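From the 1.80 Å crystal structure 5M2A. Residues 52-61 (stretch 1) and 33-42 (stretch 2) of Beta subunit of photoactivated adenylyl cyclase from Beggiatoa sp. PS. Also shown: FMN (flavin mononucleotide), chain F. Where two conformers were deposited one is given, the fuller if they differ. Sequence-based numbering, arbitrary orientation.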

# COMPACT_ATOMS: atom_id res chain seq x y z
N GLN A 52 13.09 16.80 14.87
CA GLN A 52 13.42 18.22 14.95
C GLN A 52 12.25 19.09 14.53
O GLN A 52 11.55 18.78 13.56
CB GLN A 52 14.67 18.57 14.13
CG GLN A 52 15.25 19.96 14.52
CD GLN A 52 16.59 20.25 13.87
OE1 GLN A 52 16.92 19.71 12.81
NE2 GLN A 52 17.38 21.12 14.51
N ILE A 53 12.07 20.18 15.26
CA ILE A 53 11.11 21.23 14.93
C ILE A 53 11.91 22.49 14.65
O ILE A 53 12.76 22.88 15.46
CB ILE A 53 10.11 21.46 16.07
CG1 ILE A 53 9.43 20.14 16.47
CG2 ILE A 53 9.07 22.50 15.67
CD1 ILE A 53 8.52 20.25 17.69
N LEU A 54 11.66 23.11 13.50
CA LEU A 54 12.32 24.35 13.09
C LEU A 54 11.27 25.41 12.82
O LEU A 54 10.22 25.11 12.24
CB LEU A 54 13.17 24.13 11.83
CG LEU A 54 14.35 23.15 11.89
CD1 LEU A 54 14.96 22.96 10.51
CD2 LEU A 54 15.41 23.65 12.87
N GLU A 55 11.53 26.65 13.23
CA GLU A 55 10.59 27.72 12.95
C GLU A 55 11.34 29.03 12.72
O GLU A 55 12.42 29.25 13.26
CB GLU A 55 9.56 27.89 14.08
CG GLU A 55 10.13 27.76 15.47
CD GLU A 55 9.08 27.91 16.56
OE1 GLU A 55 9.47 28.10 17.73
OE2 GLU A 55 7.88 27.83 16.24
N GLY A 56 10.75 29.87 11.89
CA GLY A 56 11.36 31.12 11.49
C GLY A 56 10.80 31.57 10.16
O GLY A 56 9.92 30.91 9.59
N GLU A 57 11.31 32.69 9.67
CA GLU A 57 10.88 33.18 8.37
C GLU A 57 11.13 32.13 7.29
O GLU A 57 12.12 31.40 7.34
CB GLU A 57 11.58 34.50 8.03
CG GLU A 57 10.81 35.72 8.53
CD GLU A 57 11.60 37.00 8.42
OE1 GLU A 57 12.82 36.93 8.15
OE2 GLU A 57 11.01 38.09 8.62
N ASN A 58 10.21 32.06 6.33
CA ASN A 58 10.16 30.92 5.43
C ASN A 58 11.46 30.72 4.67
O ASN A 58 11.95 29.59 4.54
CB ASN A 58 8.99 31.08 4.45
CG ASN A 58 7.69 31.42 5.15
OD1 ASN A 58 7.52 31.13 6.33
ND2 ASN A 58 6.77 32.03 4.42
N GLU A 59 12.05 31.80 4.16
CA GLU A 59 13.28 31.67 3.39
C GLU A 59 14.41 31.14 4.26
O GLU A 59 15.19 30.28 3.83
CB GLU A 59 13.67 33.01 2.76
CG GLU A 59 14.75 32.88 1.71
CD GLU A 59 14.97 34.16 0.92
OE1 GLU A 59 14.89 35.25 1.53
OE2 GLU A 59 15.20 34.08 -0.30
N LYS A 60 14.52 31.63 5.50
CA LYS A 60 15.58 31.17 6.39
C LYS A 60 15.40 29.70 6.76
O LYS A 60 16.38 28.96 6.84
CB LYS A 60 15.61 32.04 7.65
CG LYS A 60 15.84 33.52 7.37
CD LYS A 60 17.19 33.75 6.70
CE LYS A 60 17.43 35.23 6.47
NZ LYS A 60 18.81 35.49 5.98
N VAL A 61 14.16 29.27 6.97
CA VAL A 61 13.91 27.88 7.34
C VAL A 61 14.18 26.95 6.16
O VAL A 61 14.75 25.86 6.33
CB VAL A 61 12.48 27.71 7.88
CG1 VAL A 61 12.17 26.25 8.11
CG2 VAL A 61 12.31 28.47 9.17
N1 FMN F . 22.42 23.34 11.48
C2 FMN F . 21.85 24.56 11.80
O2 FMN F . 22.41 25.60 11.48
N3 FMN F . 20.65 24.61 12.48
C4 FMN F . 20.02 23.44 12.84
O4 FMN F . 18.95 23.47 13.45
C4A FMN F . 20.59 22.22 12.52
N5 FMN F . 19.95 21.06 12.89
C5A FMN F . 20.50 19.84 12.57
C6 FMN F . 19.84 18.69 12.95
C7 FMN F . 20.38 17.45 12.64
C7M FMN F . 19.65 16.21 13.06
C8 FMN F . 21.59 17.38 11.95
C8M FMN F . 22.19 16.05 11.61
C9 FMN F . 22.25 18.54 11.57
C9A FMN F . 21.70 19.78 11.88
N10 FMN F . 22.35 20.94 11.51
C10 FMN F . 21.80 22.16 11.83
C1' FMN F . 23.67 20.84 10.78
C2' FMN F . 23.63 21.33 9.34
O2' FMN F . 23.27 20.27 8.49
C3' FMN F . 25.02 21.83 8.96
O3' FMN F . 25.97 20.86 9.34
C4' FMN F . 25.32 23.15 9.67
O4' FMN F . 24.35 24.11 9.32
C5' FMN F . 26.70 23.68 9.30
O5' FMN F . 26.74 23.89 7.91
P FMN F . 27.97 24.68 7.23
O1P FMN F . 27.75 26.16 7.44
O2P FMN F . 29.26 24.26 7.90
O3P FMN F . 28.02 24.35 5.76
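Stretch 2 33-42: NNQRDNITGV

Stretch 2 begins in the last turn of a helix, N33 to R36, passes through a short connection, and enters a strand, T40 to V42, that runs antiparallel to Q52–E55 of stretch 1, with 172° between their directions and a closest axial approach of 4.8 Å. The register pairs I53 with V42, L54 with G41 and E55 with T40. The two outer pairs are hydrogen-bonded: I53 N to V42 O at 3.0 Å and V42 N to I53 O at 3.1 Å, then E55 N to T40 O at 2.9 Å and T40 N to E55 O at 3.0 Å.

G41, at phi/psi 164/-171, suits the narrow pair between them. Its CA lies 3.1 Å from I53 O, in a CA-H...O contact, and a CB there would fall 1.9 Å from the same oxygen. G56, at 156/-178, likewise has backbone angles that call for glycine; it lies where the chain turns its corner, and a CB would crowd N38 O and I39 CG1.

On the face shared by I53, V42, E55 and T40, I53 (chi1 m, chi2 t) extends CD1 to 3.8 Å from CG2 of V42 (chi1 m), an apolar match of two beta-branched residues, which favour strands. Beside them E55 takes the p rotamer, with chi2 t, which brings its carboxylate back to T40, also p; T40 OG1 donates to E55 OE1 at 3.0 Å, so the buried acid gains a partner.

L54 (m, t) points to the other face, its CD2 4.4 Å from I39 CG2 and 3.6 Å from FMN O4. Q52, extended with chi1 and chi2 both t, reaches the flavin: its NE2 donates to FMN N5 at 3.0 Å and, weakly, to FMN O4 at 3.0 Å. N34 (m) shares FMN O4 with Q52 and offers a complementary amide, OD1 accepting from FMN N3 at 2.9 Å and ND2 donating to FMN O4 at 3.3 Å, while N33 ND2 donates to FMN O2 at 3.0 Å.

D37 leaves the helix, and N38 adopts left-handed angles of 55/40, which asparagine tolerates well. I39 (m, t) stretches CD1 to 3.6 Å from K60 O, packing against the new helix of stretch 1. K60, m at chi1 and chi2, folds its chain over D37, CG 3.9 Å from D37 O; K60 NZ stays 4.1 Å from D37 OD1, beyond a salt bridge. One water links the segments, donating to D37 OD2 at 2.6 Å and to K60 O at 2.7 Å.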

# COMPACT_ATOMS: atom_id res chain seq x y z
N ASN A 33 24.01 29.39 14.33
CA ASN A 33 23.39 29.73 13.05
C ASN A 33 21.95 30.17 13.23
O ASN A 33 21.52 31.16 12.63
CB ASN A 33 23.46 28.53 12.09
CG ASN A 33 24.89 28.17 11.72
OD1 ASN A 33 25.82 28.93 11.97
ND2 ASN A 33 25.06 27.01 11.10
N ASN A 34 21.18 29.46 14.07
CA ASN A 34 19.77 29.79 14.23
C ASN A 34 19.57 31.15 14.88
O ASN A 34 18.60 31.85 14.57
CB ASN A 34 19.06 28.69 15.03
CG ASN A 34 19.01 27.37 14.28
OD1 ASN A 34 19.60 27.23 13.21
ND2 ASN A 34 18.33 26.39 14.86
N GLN A 35 20.48 31.55 15.78
CA GLN A 35 20.41 32.90 16.34
C GLN A 35 20.67 33.95 15.27
O GLN A 35 20.04 35.02 15.28
CB GLN A 35 21.41 33.05 17.49
CG GLN A 35 20.87 32.61 18.84
CD GLN A 35 21.91 32.67 19.94
OE1 GLN A 35 23.08 32.98 19.69
NE2 GLN A 35 21.50 32.36 21.16
N ARG A 36 21.59 33.67 14.35
CA ARG A 36 21.82 34.59 13.24
C ARG A 36 20.60 34.67 12.33
O ARG A 36 20.20 35.76 11.90
CB ARG A 36 23.05 34.15 12.44
CG ARG A 36 23.23 34.88 11.12
CD ARG A 36 24.44 34.35 10.37
NE ARG A 36 24.42 32.90 10.26
CZ ARG A 36 23.76 32.23 9.32
NH1 ARG A 36 23.06 32.88 8.40
NH2 ARG A 36 23.80 30.90 9.30
N ASP A 37 19.99 33.53 12.02
CA ASP A 37 18.85 33.47 11.11
C ASP A 37 17.52 33.67 11.82
O ASP A 37 16.47 33.54 11.17
CB ASP A 37 18.84 32.13 10.37
CG ASP A 37 19.98 32.00 9.39
OD1 ASP A 37 20.45 33.04 8.88
OD2 ASP A 37 20.41 30.85 9.13
N ASN A 38 17.53 34.00 13.11
CA ASN A 38 16.31 34.14 13.90
C ASN A 38 15.46 32.87 13.83
O ASN A 38 14.23 32.91 13.72
CB ASN A 38 15.51 35.36 13.46
CG ASN A 38 14.56 35.87 14.53
OD1 ASN A 38 14.79 35.66 15.73
ND2 ASN A 38 13.49 36.54 14.11
N ILE A 39 16.13 31.71 13.87
CA ILE A 39 15.46 30.41 13.86
C ILE A 39 15.42 29.88 15.29
O ILE A 39 16.38 30.04 16.05
CB ILE A 39 16.17 29.42 12.92
CG1 ILE A 39 16.06 29.89 11.47
CG2 ILE A 39 15.59 28.00 13.05
CD1 ILE A 39 16.74 28.99 10.47
N THR A 40 14.29 29.27 15.65
CA THR A 40 14.15 28.60 16.93
C THR A 40 13.65 27.19 16.70
O THR A 40 13.14 26.85 15.62
CB THR A 40 13.21 29.37 17.86
OG1 THR A 40 11.96 29.60 17.21
CG2 THR A 40 13.82 30.71 18.29
N GLY A 41 13.81 26.34 17.70
CA GLY A 41 13.30 24.99 17.60
C GLY A 41 13.90 24.07 18.64
O GLY A 41 14.56 24.50 19.59
N VAL A 42 13.61 22.78 18.47
CA VAL A 42 14.04 21.74 19.38
C VAL A 42 14.53 20.55 18.58
O VAL A 42 14.01 20.25 17.49
CB VAL A 42 12.93 21.29 20.35
CG1 VAL A 42 12.55 22.40 21.28
CG2 VAL A 42 11.71 20.80 19.59
O HOH W 1 18.95 29.71 7.24